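Local coordinates for probable peptidyl-prolyl cis-trans isomerase (Mimivirus, PDB 2OSE), which probably catalyses cis-trans isomerisation of peptidyl-prolyl bonds and may bind cyclosporin A, as cyclophilins generally do, and assembles as a homotrimer, at residues M1-L5 and G53-R57; G127-P133 and D166-Q172. All coordinates share one frame. Numbering follows the deposited sequence.

Interaction 1 of 2, residues M1-L5 and G53-R57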
loop_
_atom_site.group_PDB
_atom_site.type_symbol
_atom_site.label_atom_id
_atom_site.label_comp_id
_atom_site.label_asym_id
_atom_site.label_seq_id
_atom_site.Cartn_x
_atom_site.Cartn_y
_atom_site.Cartn_z
ATOM N N MET A 1 26.795 -10.870 -20.221
ATOM C CA MET A 1 25.812 -11.396 -21.210
ATOM C C MET A 1 24.452 -10.677 -21.206
ATOM O O MET A 1 23.988 -10.144 -20.186
ATOM C CB MET A 1 25.597 -12.914 -21.031
ATOM C CG MET A 1 26.573 -13.808 -21.811
ATOM S SD MET A 1 25.866 -15.373 -22.445
ATOM C CE MET A 1 27.348 -16.266 -22.936
ATOM N N ASN A 2 23.864 -10.645 -22.397
ATOM C CA ASN A 2 22.445 -10.466 -22.623
ATOM C C ASN A 2 22.093 -11.544 -23.630
ATOM O O ASN A 2 22.990 -12.195 -24.188
ATOM C CB ASN A 2 22.148 -9.098 -23.234
ATOM C CG ASN A 2 22.231 -7.978 -22.229
ATOM O OD1 ASN A 2 21.339 -7.804 -21.406
ATOM N ND2 ASN A 2 23.293 -7.188 -22.309
ATOM N N TYR A 3 20.799 -11.744 -23.856
ATOM C CA TYR A 3 20.323 -12.662 -24.891
ATOM C C TYR A 3 19.502 -11.898 -25.946
ATOM O O TYR A 3 19.101 -10.749 -25.730
ATOM C CB TYR A 3 19.550 -13.833 -24.258
ATOM C CG TYR A 3 20.448 -14.732 -23.409
ATOM C CD1 TYR A 3 21.224 -15.735 -24.008
ATOM C CD2 TYR A 3 20.550 -14.562 -22.018
ATOM C CE1 TYR A 3 22.061 -16.560 -23.254
ATOM C CE2 TYR A 3 21.395 -15.382 -21.246
ATOM C CZ TYR A 3 22.142 -16.388 -21.879
ATOM O OH TYR A 3 22.982 -17.224 -21.166
ATOM N N SER A 4 19.284 -12.517 -27.099
ATOM C CA SER A 4 18.473 -11.893 -28.138
ATOM C C SER A 4 17.176 -12.669 -28.322
ATOM O O SER A 4 17.177 -13.903 -28.334
ATOM C CB SER A 4 19.252 -11.797 -29.469
ATOM O OG SER A 4 18.410 -11.357 -30.532
ATOM N N LEU A 5 16.077 -11.928 -28.468
ATOM C CA LEU A 5 14.752 -12.504 -28.720
ATOM C C LEU A 5 14.663 -13.170 -30.088
ATOM O O LEU A 5 13.832 -14.061 -30.320
ATOM C CB LEU A 5 13.674 -11.428 -28.582
ATOM C CG LEU A 5 13.407 -10.921 -27.160
ATOM C CD1 LEU A 5 12.714 -9.554 -27.157
ATOM C CD2 LEU A 5 12.595 -11.948 -26.391
ATOM N N GLY A 53 21.333 -16.127 -12.857
ATOM C CA GLY A 53 21.912 -14.903 -12.295
ATOM C C GLY A 53 23.252 -14.410 -12.835
ATOM O O GLY A 53 23.925 -13.618 -12.162
ATOM N N LYS A 54 23.626 -14.856 -14.042
ATOM C CA LYS A 54 24.957 -14.570 -14.646
ATOM C C LYS A 54 24.915 -13.406 -15.642
ATOM O O LYS A 54 25.940 -12.785 -15.959
ATOM C CB LYS A 54 25.538 -15.821 -15.344
ATOM C CG LYS A 54 25.433 -17.130 -14.534
ATOM C CD LYS A 54 26.597 -17.354 -13.580
ATOM C CE LYS A 54 27.475 -18.485 -14.085
ATOM N NZ LYS A 54 28.054 -19.306 -12.966
ATOM N N THR A 55 23.715 -13.141 -16.142
ATOM C CA THR A 55 23.420 -11.999 -16.986
ATOM C C THR A 55 23.686 -10.685 -16.213
ATOM O O THR A 55 23.529 -10.642 -14.993
ATOM C CB THR A 55 21.986 -12.172 -17.537
ATOM O OG1 THR A 55 22.049 -12.873 -18.783
ATOM C CG2 THR A 55 21.271 -10.887 -17.721
ATOM N N TYR A 56 24.110 -9.635 -16.927
ATOM C CA TYR A 56 24.737 -8.456 -16.299
ATOM C C TYR A 56 24.149 -7.108 -16.761
ATOM O O TYR A 56 23.666 -6.979 -17.891
ATOM C CB TYR A 56 26.273 -8.503 -16.524
ATOM C CG TYR A 56 26.747 -7.863 -17.826
ATOM C CD1 TYR A 56 27.735 -6.867 -17.830
ATOM C CD2 TYR A 56 26.179 -8.228 -19.061
ATOM C CE1 TYR A 56 28.147 -6.263 -19.038
ATOM C CE2 TYR A 56 26.579 -7.634 -20.263
ATOM C CZ TYR A 56 27.556 -6.656 -20.245
ATOM O OH TYR A 56 27.929 -6.086 -21.439
ATOM N N ARG A 57 24.183 -6.118 -15.867
ATOM C CA ARG A 57 23.910 -4.703 -16.203
ATOM C C ARG A 57 25.027 -3.781 -15.682
ATOM O O ARG A 57 25.538 -3.953 -14.561
ATOM C CB ARG A 57 22.553 -4.235 -15.658
ATOM C CG ARG A 57 21.407 -4.332 -16.647
ATOM C CD ARG A 57 20.139 -3.743 -16.059
ATOM N NE ARG A 57 19.840 -2.392 -16.543
ATOM C CZ ARG A 57 18.913 -1.579 -16.026
ATOM N NH1 ARG A 57 18.176 -1.950 -14.984
ATOM N NH2 ARG A 57 18.730 -0.369 -16.547
#
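Neither segment here is helix or strand. Residues 1-4 run extended at the very start of the chain, and 53-57 leave the end of helix 41-52 through Gly53, the first residue past the helix to drop out of helical geometry, with a positive phi of 69°. The two backbones come together at one point: the CA atoms of Met1 and Thr55 are 4.9 Å apart, and next to them Tyr56 N donates to Met1 O, a weak hydrogen bond that is long at 3.3 Å but nearly straight at 167°. From there the N-terminal segment moves off, and Ser4 and Leu5 are beyond reach of 53-57.

The side chains gather around that bond. The Tyr56 ring comes back beside the chain terminus, so that its CD2 lies 3.0 Å from Met1 N and its CE2 is 3.9 Å from Asn2 ND2; both nitrogens approach the ring obliquely. Thr55, the buried member of the group, places OG1 3.6 Å from Met1 O and 3.6 Å from Tyr3 CE2, while the thioether end of Met1 leads away. Asn2 turns its OD1 to Arg74, whose backbone also bonds to Thr55, so this one residue ties into both segments. Tyr3 rests on Gln49 of helix 41-52 and bonds through its backbone to Val106.

Covering just 235 Å², this is a surface contact between two loops: the N-terminal arm ahead of strand 16-23 is laid against the loop that follows helix 41-52 of the cyclophilin fold.

Interaction 2 of 2, residues G127-P133 and D166-Q172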
loop_
_atom_site.group_PDB
_atom_site.type_symbol
_atom_site.label_atom_id
_atom_site.label_comp_id
_atom_site.label_asym_id
_atom_site.label_seq_id
_atom_site.Cartn_x
_atom_site.Cartn_y
_atom_site.Cartn_z
ATOM N N GLY A 127 0.516 -24.727 -7.020
ATOM C CA GLY A 127 1.919 -24.837 -7.401
ATOM C C GLY A 127 2.207 -24.700 -8.874
ATOM O O GLY A 127 3.207 -25.223 -9.350
ATOM N N LEU A 128 1.359 -23.981 -9.610
ATOM C CA LEU A 128 1.678 -23.615 -10.991
ATOM C C LEU A 128 2.389 -22.306 -11.031
ATOM O O LEU A 128 1.987 -21.371 -10.310
ATOM C CB LEU A 128 0.401 -23.532 -11.833
ATOM C CG LEU A 128 -0.367 -24.837 -12.008
ATOM C CD1 LEU A 128 -1.553 -24.564 -12.903
ATOM C CD2 LEU A 128 0.520 -25.903 -12.671
ATOM N N LEU A 129 3.453 -22.241 -11.844
ATOM C CA LEU A 129 4.226 -21.034 -12.103
ATOM C C LEU A 129 3.713 -20.352 -13.378
ATOM O O LEU A 129 3.513 -21.030 -14.394
ATOM C CB LEU A 129 5.714 -21.376 -12.356
ATOM C CG LEU A 129 6.624 -20.219 -12.814
ATOM C CD1 LEU A 129 6.860 -19.252 -11.648
ATOM C CD2 LEU A 129 7.946 -20.737 -13.391
ATOM N N SER A 130 3.571 -19.028 -13.338
ATOM C CA SER A 130 3.058 -18.295 -14.501
ATOM C C SER A 130 3.730 -16.939 -14.612
ATOM O O SER A 130 4.376 -16.486 -13.656
ATOM C CB SER A 130 1.523 -18.222 -14.463
ATOM O OG SER A 130 1.021 -17.544 -13.301
ATOM N N LEU A 131 3.654 -16.319 -15.789
ATOM C CA LEU A 131 4.237 -14.984 -15.958
ATOM C C LEU A 131 3.112 -13.940 -15.950
ATOM O O LEU A 131 2.068 -14.148 -16.525
ATOM C CB LEU A 131 5.081 -14.870 -17.238
ATOM C CG LEU A 131 6.308 -15.774 -17.291
ATOM C CD1 LEU A 131 7.027 -15.653 -18.658
ATOM C CD2 LEU A 131 7.289 -15.518 -16.115
ATOM N N VAL A 132 3.348 -12.826 -15.269
ATOM C CA VAL A 132 2.305 -11.816 -15.100
ATOM C C VAL A 132 2.410 -10.789 -16.252
ATOM O O VAL A 132 3.477 -10.195 -16.461
ATOM C CB VAL A 132 2.421 -11.151 -13.706
ATOM C CG1 VAL A 132 1.356 -10.032 -13.516
ATOM C CG2 VAL A 132 2.301 -12.226 -12.587
ATOM N N PRO A 133 1.316 -10.606 -17.013
ATOM C CA PRO A 133 1.365 -9.668 -18.132
ATOM C C PRO A 133 1.378 -8.189 -17.655
ATOM O O PRO A 133 1.038 -7.881 -16.503
ATOM C CB PRO A 133 0.077 -9.968 -18.905
ATOM C CG PRO A 133 -0.852 -10.522 -17.890
ATOM C CD PRO A 133 -0.013 -11.233 -16.863
ATOM N N ASP A 166 -4.280 -14.406 -19.927
ATOM C CA ASP A 166 -2.950 -13.871 -20.165
ATOM C C ASP A 166 -1.977 -14.120 -19.002
ATOM O O ASP A 166 -0.801 -13.806 -19.118
ATOM C CB ASP A 166 -2.999 -12.361 -20.423
ATOM C CG ASP A 166 -3.685 -11.990 -21.735
ATOM O OD1 ASP A 166 -3.749 -12.831 -22.667
ATOM O OD2 ASP A 166 -4.139 -10.820 -21.818
ATOM N N GLN A 167 -2.488 -14.616 -17.880
ATOM C CA GLN A 167 -1.646 -15.046 -16.763
ATOM C C GLN A 167 -1.164 -16.432 -17.146
ATOM O O GLN A 167 -1.721 -17.443 -16.714
ATOM C CB GLN A 167 -2.437 -15.027 -15.450
ATOM C CG GLN A 167 -2.956 -13.604 -15.044
ATOM C CD GLN A 167 -2.045 -12.832 -14.107
ATOM O OE1 GLN A 167 -0.855 -13.110 -13.989
ATOM N NE2 GLN A 167 -2.623 -11.852 -13.404
ATOM N N VAL A 168 -0.132 -16.463 -17.976
ATOM C CA VAL A 168 0.251 -17.678 -18.727
ATOM C C VAL A 168 1.147 -18.664 -17.941
ATOM O O VAL A 168 2.246 -18.316 -17.520
ATOM C CB VAL A 168 0.914 -17.294 -20.093
ATOM C CG1 VAL A 168 2.211 -16.519 -19.865
ATOM C CG2 VAL A 168 1.201 -18.568 -20.964
ATOM N N VAL A 169 0.648 -19.890 -17.777
ATOM C CA VAL A 169 1.348 -20.965 -17.076
ATOM C C VAL A 169 2.564 -21.457 -17.876
ATOM O O VAL A 169 2.435 -21.872 -19.043
ATOM C CB VAL A 169 0.398 -22.136 -16.781
ATOM C CG1 VAL A 169 1.136 -23.347 -16.104
ATOM C CG2 VAL A 169 -0.729 -21.672 -15.916
ATOM N N ILE A 170 3.723 -21.417 -17.233
ATOM C CA ILE A 170 5.000 -21.816 -17.834
ATOM C C ILE A 170 5.738 -22.914 -17.030
ATOM O O ILE A 170 6.837 -23.308 -17.421
ATOM C CB ILE A 170 5.968 -20.616 -18.027
ATOM C CG1 ILE A 170 6.266 -19.898 -16.699
ATOM C CG2 ILE A 170 5.436 -19.581 -19.100
ATOM C CD1 ILE A 170 7.583 -19.190 -16.761
ATOM N N GLY A 171 5.130 -23.417 -15.942
ATOM C CA GLY A 171 5.821 -24.388 -15.108
ATOM C C GLY A 171 5.001 -24.881 -13.949
ATOM O O GLY A 171 3.882 -24.405 -13.730
ATOM N N GLN A 172 5.570 -25.825 -13.180
ATOM C CA GLN A 172 4.923 -26.377 -11.972
ATOM C C GLN A 172 6.001 -26.613 -10.918
ATOM O O GLN A 172 7.108 -26.955 -11.249
ATOM C CB GLN A 172 4.263 -27.731 -12.265
ATOM C CG GLN A 172 5.294 -28.805 -12.692
ATOM C CD GLN A 172 4.683 -30.182 -12.926
ATOM O OE1 GLN A 172 4.246 -30.863 -11.979
ATOM N NE2 GLN A 172 4.665 -30.611 -14.191
HETATM O O HOH W 1 0.759 -15.150 -14.286
#
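Strands 128-131 and 168-172 run antiparallel at 133°, their axes 4.4 Å apart at closest, and what shapes the pairing is a classic beta bulge. Ile170 and Gly171 both sit opposite Leu129: Leu129 O accepts from Ile170 N at 2.9 Å and, weakly, from Gly171 N at 3.3 Å, while Leu129 N returns a bond to Gly171 O at 2.9 Å. Past the bulge, Leu131 N reaches Val168 O at 3.0 Å.

The extra residue sends the Ile170 side chain out sideways, and its tip fills the gap between two leucines: Ile170 CD1 lies 3.7 Å from Leu129 CD2 and 3.7 Å from Leu131 CG. Gly171 supplies the hollow beside it, since a CB there would come within 3.4 Å of Leu129 CD2. Leu129 and Ile170 carry this packing on to Phe47 and Val44 of helix 41-52. On the other face Leu128 CD1 meets Val169 CG2 at 4.3 Å, and Ser130 CB lies 3.8 Å from Val169 CA. Farther along, Pro133 CG nestles 3.5 Å from Asp166 O.

Where the strands part at the inverse gamma turn centred on Gln167, a water fills the opening, 2.6 Å from Ser130 OG and donating to Gln167 OE1 at 2.6 Å and, weakly, to Leu131 O at 2.8 Å. Ser130 OG also bonds His123, and Gln167 NE2 bonds Ala191 O of the second subunit. The chemistry thus grades from an apolar bulge, its side chains packed on helix 41-52, to a hydrated polar end that helps join subunits of the trimer.

Interaction 2 lies in the core, its centre about 7 Å from the centre of the chain, where two sheet strands are bound by several backbone hydrogen bonds and interlocked aliphatic side chains; interaction 1 sits on the surface, its centre about 17 Å from the centre of the chain, where two loops share one weak backbone bond beside aromatic and polar groups. The centres of interactions 1 and 2 are about 22 Å apart, and the two do not touch. Helix 41-52 is common ground: interaction 1 touches it through Tyr3 and follows its end, while interaction 2 packs on it with aliphatic side chains. Of the two, interaction 2 alone also reaches a neighbouring subunit of the trimer.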